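Chromatin structure-remodeling complex subunit RSC2 (Saccharomyces cerevisiae, PDB 4BB7) helps the RSC remodelling complex position nucleosomes and transfer histone octamers to naked DNA, and is seen here through its BAH domain, which binds histone H3. Local coordinates at residues R76-F81 with Y220-D225; F168-S173 with R228-P233; S173-L178 with G204-R209. All blocks are in the same frame, centred on the assembly; numbering follows the deposited sequence.

In the fold
After the first strands of the BAH domain the chain reaches 76-81, which leads into strand 80-82. It next reaches strand 166-172 and the turn at 173-178. Interaction 3 closes the shortest loop, bringing strand 206-207 back onto that turn, and it lies wholly within the longer loops that interactions 1 and 2 close. Interactions 1 and 2 cross: 220-225 returns to 76-81, then 228-233 returns to 168-173. Strand 80-82 pairs with 166-172, so these two meet at one sheet, and beside it Arg-232 NH1 bonds Ser-223 O. Interactions 1 and 3 are joined by the backbone bond between Val-77 and Tyr-207, while interactions 2 and 3 share Ser-173.

Interaction 1 (R76-F81 with Y220-D225); sequences RVDRLF and YATSDD
Two type I beta turns meet here: Arg-76 to Arg-79, leading into strand 80-82 of the BAH domain, and Tyr-220 to Ser-223, in the loop between strands 206-207 and 230-231. A single backbone bridge pairs Arg-79 with Tyr-220, and Ala-221 N donates to Asp-78 O at 2.9 Å, nearly along the C=O axis. Arg-76 suits its place because its long chain, bent at chi3 (50°), lays a flat cation on an aromatic face in a cation-pi stack: CZ stands 3.7 Å from the Tyr-220 ring centroid, almost on the ring normal, with the planes 11° apart. Asp-78 holds this guanidinium through two weak hydrogen bonds of a salt bridge, OD1 to NE and OD2 to NH2, each 3.4 Å, which together probably help to fix its rotation. Arg-79, extended from CG to NE, sends NH1 to the salt-bridge partner Glu-219, its guanidinium turned steeply to the tyrosine ring. Leu-80 CD2 touches the Ala-221 methyl, CB, at 4.0 Å. A water links Arg-76 NH2 weakly to the hydroxyls of Thr-222 and Ser-223. Joining the two turns, Thr-222 OG1 donates to the anti lone pair of Asp-78 OD2 at 2.7 Å.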
# COMPACT_ATOMS: atom_id res chain seq x y z
N ARG A 76 7.13 18.65 24.36
CA ARG A 76 7.14 19.59 25.47
C ARG A 76 7.03 21.02 24.96
O ARG A 76 7.69 21.40 23.99
CB ARG A 76 8.42 19.42 26.30
CG ARG A 76 8.51 18.07 27.00
CD ARG A 76 9.92 17.79 27.52
NE ARG A 76 10.47 18.90 28.29
CZ ARG A 76 11.45 18.77 29.19
NH1 ARG A 76 11.98 17.59 29.44
NH2 ARG A 76 11.89 19.84 29.84
N VAL A 77 6.21 21.82 25.63
CA VAL A 77 5.94 23.18 25.19
C VAL A 77 7.21 24.01 25.12
O VAL A 77 7.26 25.03 24.42
CB VAL A 77 4.94 23.86 26.14
CG1 VAL A 77 5.58 24.09 27.50
CG2 VAL A 77 4.45 25.17 25.55
N ASP A 78 8.25 23.59 25.84
CA ASP A 78 9.49 24.36 25.88
C ASP A 78 10.55 23.80 24.93
O ASP A 78 11.73 24.15 25.04
CB ASP A 78 10.03 24.45 27.31
CG ASP A 78 10.41 23.10 27.88
OD1 ASP A 78 9.69 22.11 27.62
OD2 ASP A 78 11.45 23.02 28.58
N ARG A 79 10.13 22.94 24.00
CA ARG A 79 11.07 22.40 23.02
C ARG A 79 11.48 23.45 21.98
O ARG A 79 10.67 24.26 21.54
CB ARG A 79 10.50 21.16 22.33
CG ARG A 79 11.51 20.46 21.42
CD ARG A 79 11.17 19.00 21.16
NE ARG A 79 12.18 18.35 20.32
CZ ARG A 79 13.08 17.48 20.76
NH1 ARG A 79 13.10 17.13 22.04
NH2 ARG A 79 13.95 16.95 19.92
N LEU A 80 12.76 23.43 21.61
CA LEU A 80 13.29 24.35 20.62
C LEU A 80 13.54 23.63 19.30
O LEU A 80 13.73 22.41 19.28
CB LEU A 80 14.58 24.99 21.12
CG LEU A 80 14.44 25.87 22.36
CD1 LEU A 80 15.80 26.31 22.88
CD2 LEU A 80 13.56 27.08 22.04
N PHE A 81 13.56 24.38 18.21
CA PHE A 81 13.73 23.81 16.87
C PHE A 81 14.60 24.70 16.01
O PHE A 81 14.62 25.92 16.19
CB PHE A 81 12.37 23.64 16.19
CG PHE A 81 11.42 22.74 16.93
CD1 PHE A 81 11.47 21.37 16.76
CD2 PHE A 81 10.47 23.28 17.78
CE1 PHE A 81 10.59 20.54 17.43
CE2 PHE A 81 9.58 22.46 18.45
CZ PHE A 81 9.64 21.09 18.28
N TYR A 220 15.69 22.08 25.00
CA TYR A 220 14.67 22.81 25.75
C TYR A 220 15.11 24.19 26.23
O TYR A 220 16.27 24.40 26.59
CB TYR A 220 14.17 21.96 26.92
CG TYR A 220 13.84 20.54 26.52
CD1 TYR A 220 12.71 20.26 25.76
CD2 TYR A 220 14.66 19.47 26.88
CE1 TYR A 220 12.40 18.98 25.38
CE2 TYR A 220 14.35 18.17 26.51
CZ TYR A 220 13.22 17.93 25.75
OH TYR A 220 12.89 16.65 25.36
N ALA A 221 14.17 25.13 26.23
CA ALA A 221 14.44 26.53 26.53
C ALA A 221 14.63 26.80 28.02
O ALA A 221 15.08 27.88 28.41
CB ALA A 221 13.33 27.41 25.97
N THR A 222 14.29 25.82 28.85
CA THR A 222 14.30 26.01 30.30
C THR A 222 15.48 25.32 30.96
O THR A 222 15.65 25.38 32.17
CB THR A 222 13.01 25.46 30.93
OG1 THR A 222 12.87 24.07 30.60
CG2 THR A 222 11.80 26.21 30.40
N SER A 223 16.30 24.66 30.15
CA SER A 223 17.49 23.97 30.65
C SER A 223 18.52 24.98 31.13
O SER A 223 18.66 26.05 30.54
CB SER A 223 18.09 23.09 29.56
OG SER A 223 17.16 22.15 29.08
N ASP A 224 19.24 24.65 32.19
CA ASP A 224 20.36 25.48 32.61
C ASP A 224 21.42 25.51 31.52
O ASP A 224 21.87 26.58 31.10
CB ASP A 224 20.96 24.95 33.91
CG ASP A 224 20.18 25.38 35.13
OD1 ASP A 224 19.90 26.59 35.26
OD2 ASP A 224 19.85 24.50 35.96
N ASP A 225 21.79 24.33 31.04
CA ASP A 225 22.87 24.20 30.07
C ASP A 225 22.40 24.38 28.63
O ASP A 225 21.23 24.21 28.31
CB ASP A 225 23.56 22.84 30.20
CG ASP A 225 24.32 22.69 31.50
OD1 ASP A 225 24.44 23.69 32.23
OD2 ASP A 225 24.79 21.57 31.78
O HOH W 1 14.53 21.45 30.87

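Interaction 2 (F168-S173 with R228-P233); sequences FFKYPS and RYIIRP
Backbone hydrogen bonds carry this parallel pairing of strand 166-172 with the short strand 230-231 in a mixed sheet. Phe-168 is bonded through both its N-H and its carbonyl: its N donates to Tyr-229 O at 2.8 Å, in the carbonyl plane, and its O accepts from Ile-231 N, also at 2.8 Å. Two residues on, Lys-170 N reaches Ile-231 O at 3.1 Å; the N-H...O angle is nearly straight at 174°, although the donor sits above the carbonyl plane.

Apolar contacts flank these bonds. Phe-169 and Ile-231 lie side by side on one face, where CG2 of the beta-branched Ile-231, anti to the backbone N, touches the Phe-169 ring at CD1 (3.8 Å). Phe-168 and Ile-230 share the other face; the phenylalanine ring meets Tyr-229 O at its edge and packs on Phe-109 and Tyr-82. Lys-170 CG, anti to the carbonyl carbon, lies 3.9 Å from Ile-230 CG2; bends at chi2 and chi4 then shape the rest of the chain, whose NZ bonds Gly-218 O while the cation meets Tyr-82. Beyond the paired residues, Pro-172 CD and Pro-233 CG slide past each other at 3.8 Å.

With no N-H to donate, Pro-233 cannot extend the bonding pattern itself and offers ring carbons instead. The chemistry thus divides the work: the main chain sets the register, and mostly apolar side chains pack on both faces.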
# COMPACT_ATOMS: atom_id res chain seq x y z
N PHE A 168 23.89 27.70 15.62
CA PHE A 168 22.50 27.66 15.18
C PHE A 168 21.57 28.43 16.10
O PHE A 168 21.64 28.31 17.32
CB PHE A 168 22.02 26.21 15.09
CG PHE A 168 22.74 25.39 14.06
CD1 PHE A 168 24.04 24.96 14.29
CD2 PHE A 168 22.12 25.03 12.88
CE1 PHE A 168 24.71 24.20 13.35
CE2 PHE A 168 22.78 24.26 11.94
CZ PHE A 168 24.08 23.85 12.18
N PHE A 169 20.70 29.24 15.51
CA PHE A 169 19.60 29.83 16.26
C PHE A 169 18.52 28.78 16.38
O PHE A 169 18.12 28.17 15.38
CB PHE A 169 19.03 31.05 15.53
CG PHE A 169 19.93 32.25 15.54
CD1 PHE A 169 19.95 33.11 16.62
CD2 PHE A 169 20.74 32.53 14.45
CE1 PHE A 169 20.77 34.23 16.62
CE2 PHE A 169 21.56 33.64 14.44
CZ PHE A 169 21.57 34.49 15.53
N LYS A 170 18.05 28.54 17.60
CA LYS A 170 16.91 27.67 17.83
C LYS A 170 15.70 28.56 18.06
O LYS A 170 15.84 29.70 18.50
CB LYS A 170 17.15 26.76 19.04
CG LYS A 170 17.94 25.49 18.74
CD LYS A 170 17.10 24.50 17.97
CE LYS A 170 17.63 23.08 18.10
NZ LYS A 170 17.35 22.50 19.44
N TYR A 171 14.51 28.04 17.77
CA TYR A 171 13.29 28.84 17.85
C TYR A 171 12.22 28.14 18.67
O TYR A 171 12.13 26.91 18.66
CB TYR A 171 12.76 29.14 16.44
CG TYR A 171 13.77 29.86 15.57
CD1 TYR A 171 14.85 29.18 15.02
CD2 TYR A 171 13.66 31.22 15.32
CE1 TYR A 171 15.79 29.84 14.23
CE2 TYR A 171 14.58 31.88 14.54
CZ TYR A 171 15.64 31.19 13.99
OH TYR A 171 16.56 31.86 13.21
N PRO A 172 11.41 28.92 19.40
CA PRO A 172 10.35 28.37 20.24
C PRO A 172 9.26 27.71 19.40
O PRO A 172 9.04 28.10 18.25
CB PRO A 172 9.79 29.61 20.94
CG PRO A 172 10.09 30.73 20.00
CD PRO A 172 11.42 30.39 19.40
N SER A 173 8.59 26.73 19.98
CA SER A 173 7.57 25.95 19.28
C SER A 173 6.53 26.83 18.60
O SER A 173 6.05 27.80 19.19
CB SER A 173 6.88 24.99 20.24
OG SER A 173 5.82 24.31 19.59
N ARG A 228 27.64 25.02 23.11
CA ARG A 228 28.18 26.25 22.55
C ARG A 228 27.69 26.56 21.13
O ARG A 228 27.66 27.72 20.73
CB ARG A 228 29.71 26.22 22.57
N TYR A 229 27.32 25.53 20.37
CA TYR A 229 26.94 25.73 18.98
C TYR A 229 25.47 26.11 18.82
O TYR A 229 24.99 26.29 17.71
CB TYR A 229 27.26 24.51 18.12
CG TYR A 229 26.72 23.21 18.66
CD1 TYR A 229 25.45 22.76 18.30
CD2 TYR A 229 27.47 22.44 19.53
CE1 TYR A 229 24.95 21.58 18.80
CE2 TYR A 229 26.98 21.26 20.03
CZ TYR A 229 25.72 20.83 19.67
OH TYR A 229 25.23 19.65 20.17
N ILE A 230 24.77 26.25 19.94
CA ILE A 230 23.36 26.63 19.91
C ILE A 230 23.10 27.97 20.61
O ILE A 230 23.69 28.26 21.65
CB ILE A 230 22.47 25.53 20.51
CG1 ILE A 230 22.28 24.41 19.50
CG2 ILE A 230 21.12 26.10 20.94
CD1 ILE A 230 21.55 23.20 20.05
N ILE A 231 22.22 28.77 20.02
CA ILE A 231 21.80 30.03 20.60
C ILE A 231 20.29 30.03 20.81
O ILE A 231 19.52 30.00 19.86
CB ILE A 231 22.16 31.22 19.69
CG1 ILE A 231 23.66 31.54 19.78
CG2 ILE A 231 21.35 32.46 20.07
CD1 ILE A 231 24.55 30.49 19.16
N ARG A 232 19.87 30.06 22.07
CA ARG A 232 18.45 30.06 22.39
C ARG A 232 17.84 31.45 22.22
O ARG A 232 18.57 32.44 22.11
CB ARG A 232 18.23 29.53 23.81
CG ARG A 232 18.65 28.08 23.99
CD ARG A 232 18.20 27.54 25.33
NE ARG A 232 19.07 27.96 26.42
CZ ARG A 232 18.95 27.51 27.67
NH1 ARG A 232 18.00 26.64 27.99
NH2 ARG A 232 19.79 27.93 28.61
N PRO A 233 16.50 31.53 22.19
CA PRO A 233 15.79 32.81 22.10
C PRO A 233 16.18 33.80 23.20
O PRO A 233 16.48 33.38 24.32
CB PRO A 233 14.33 32.40 22.27
CG PRO A 233 14.27 31.01 21.77
CD PRO A 233 15.58 30.38 22.16

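Interaction 3 (S173-L178 with G204-R209); sequences SPIRHL and GAVYMR
A type I beta turn from Ser-173 to Arg-176, running on into a short 3-10 segment at 176-177, faces the weakly bonded strand about 206-207. The contact thus lays the loop after strand 166-172 against a strand that pairs in parallel with strand 75-76, and His-75 touches both Ile-175 and Val-206. The backbones stay apart, with Arg-176 and Val-206 nearest at 6.4 Å between CA atoms. A water spans the separation, donating to Leu-178 O at 3.1 Å and accepting from Val-206 N at 3.2 Å.

Side chains supply the direct contact. Ile-175 places CG1 in the crowded position between its backbone N and carbonyl carbon (chi1 58°); the two side chains cross obliquely, Ile-175 CG1 meeting Val-206 CG1 at 3.6 Å. Farther out, Ile-175 CD1 rests on the main chain of Gly-204, 3.6 Å from its C, where the glycine presents bare backbone to the methyl. The second branch of Val-206, CG2, lies 3.6 Å from Ile-175 O, so the forked valine touches both side chain and main chain. Leu-178 adds CD1 against Gly-204 O.

Ser-173 shapes the turn: OG, anti to its own N (chi1 175°), accepts from Ile-175 N at 3.2 Å, forming an ST turn, and also bonds His-75 NE2. An alanine here would lose both bonds of OG and would probably loosen the turn that presents Ile-175 to Val-206. Across the two segments no direct hydrogen bond forms, so apolar contacts and one water join them.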
# COMPACT_ATOMS: atom_id res chain seq x y z
N SER A 173 8.59 26.73 19.98
CA SER A 173 7.57 25.95 19.28
C SER A 173 6.53 26.83 18.60
O SER A 173 6.05 27.80 19.19
CB SER A 173 6.88 24.99 20.24
OG SER A 173 5.82 24.31 19.59
N PRO A 174 6.17 26.48 17.36
CA PRO A 174 5.14 27.20 16.60
C PRO A 174 3.74 26.91 17.14
O PRO A 174 2.81 27.64 16.80
CB PRO A 174 5.30 26.63 15.19
CG PRO A 174 5.83 25.26 15.40
CD PRO A 174 6.73 25.35 16.60
N ILE A 175 3.58 25.87 17.96
CA ILE A 175 2.28 25.54 18.53
C ILE A 175 2.25 25.69 20.05
O ILE A 175 1.39 25.14 20.72
CB ILE A 175 1.81 24.11 18.14
CG1 ILE A 175 2.83 23.06 18.59
CG2 ILE A 175 1.55 24.01 16.64
CD1 ILE A 175 2.42 21.64 18.26
N ARG A 176 3.20 26.45 20.58
CA ARG A 176 3.22 26.71 22.01
C ARG A 176 1.88 27.30 22.45
O ARG A 176 1.45 27.10 23.58
CB ARG A 176 4.36 27.67 22.36
CG ARG A 176 4.38 28.93 21.51
CD ARG A 176 5.48 29.88 21.92
NE ARG A 176 5.67 30.93 20.92
CZ ARG A 176 6.49 31.97 21.07
NH1 ARG A 176 7.18 32.11 22.19
NH2 ARG A 176 6.60 32.87 20.10
N HIS A 177 1.23 28.02 21.53
CA HIS A 177 -0.03 28.69 21.84
C HIS A 177 -1.18 27.72 22.08
O HIS A 177 -2.28 28.13 22.41
CB HIS A 177 -0.40 29.68 20.73
CG HIS A 177 -0.87 29.02 19.46
ND1 HIS A 177 -0.09 28.15 18.74
CD2 HIS A 177 -2.04 29.12 18.79
CE1 HIS A 177 -0.76 27.74 17.68
NE2 HIS A 177 -1.95 28.31 17.69
N LEU A 178 -0.91 26.43 21.92
CA LEU A 178 -1.94 25.42 22.10
C LEU A 178 -1.86 24.74 23.47
O LEU A 178 -2.52 23.73 23.70
CB LEU A 178 -1.85 24.36 21.00
CG LEU A 178 -1.96 24.87 19.57
CD1 LEU A 178 -1.69 23.74 18.59
CD2 LEU A 178 -3.33 25.50 19.33
N GLY A 204 -0.04 19.04 15.92
CA GLY A 204 0.38 18.29 17.09
C GLY A 204 -0.05 18.98 18.37
O GLY A 204 -0.85 19.92 18.34
N ALA A 205 0.47 18.51 19.50
CA ALA A 205 0.11 19.07 20.79
C ALA A 205 1.34 19.38 21.62
O ALA A 205 2.43 18.88 21.35
CB ALA A 205 -0.82 18.13 21.54
N VAL A 206 1.16 20.20 22.65
CA VAL A 206 2.24 20.53 23.57
C VAL A 206 1.81 20.30 25.01
O VAL A 206 0.64 20.46 25.35
CB VAL A 206 2.71 21.98 23.40
CG1 VAL A 206 3.33 22.18 22.03
CG2 VAL A 206 1.55 22.94 23.61
N TYR A 207 2.77 19.91 25.85
CA TYR A 207 2.49 19.67 27.26
C TYR A 207 3.64 20.17 28.15
O TYR A 207 4.69 20.56 27.65
CB TYR A 207 2.22 18.19 27.50
CG TYR A 207 3.38 17.28 27.17
CD1 TYR A 207 3.71 17.01 25.85
CD2 TYR A 207 4.14 16.69 28.17
CE1 TYR A 207 4.76 16.17 25.53
CE2 TYR A 207 5.20 15.86 27.86
CZ TYR A 207 5.50 15.60 26.54
OH TYR A 207 6.56 14.77 26.23
N MET A 208 3.43 20.14 29.46
CA MET A 208 4.41 20.68 30.40
C MET A 208 5.23 19.57 31.06
O MET A 208 4.77 18.44 31.22
CB MET A 208 3.71 21.53 31.46
CG MET A 208 4.52 22.73 31.96
SD MET A 208 3.61 23.84 33.06
CE MET A 208 2.40 24.52 31.94
N ARG A 209 6.46 19.90 31.43
CA ARG A 209 7.34 18.95 32.11
C ARG A 209 8.35 19.69 32.97
O ARG A 209 8.76 20.80 32.65
CB ARG A 209 8.06 18.07 31.09
CG ARG A 209 7.24 16.90 30.55
CD ARG A 209 6.90 15.91 31.66
NE ARG A 209 6.03 14.83 31.20
CZ ARG A 209 4.70 14.90 31.18
NH1 ARG A 209 4.08 15.99 31.60
NH2 ARG A 209 3.99 13.87 30.74
O HOH W 2 -1.95 20.78 23.17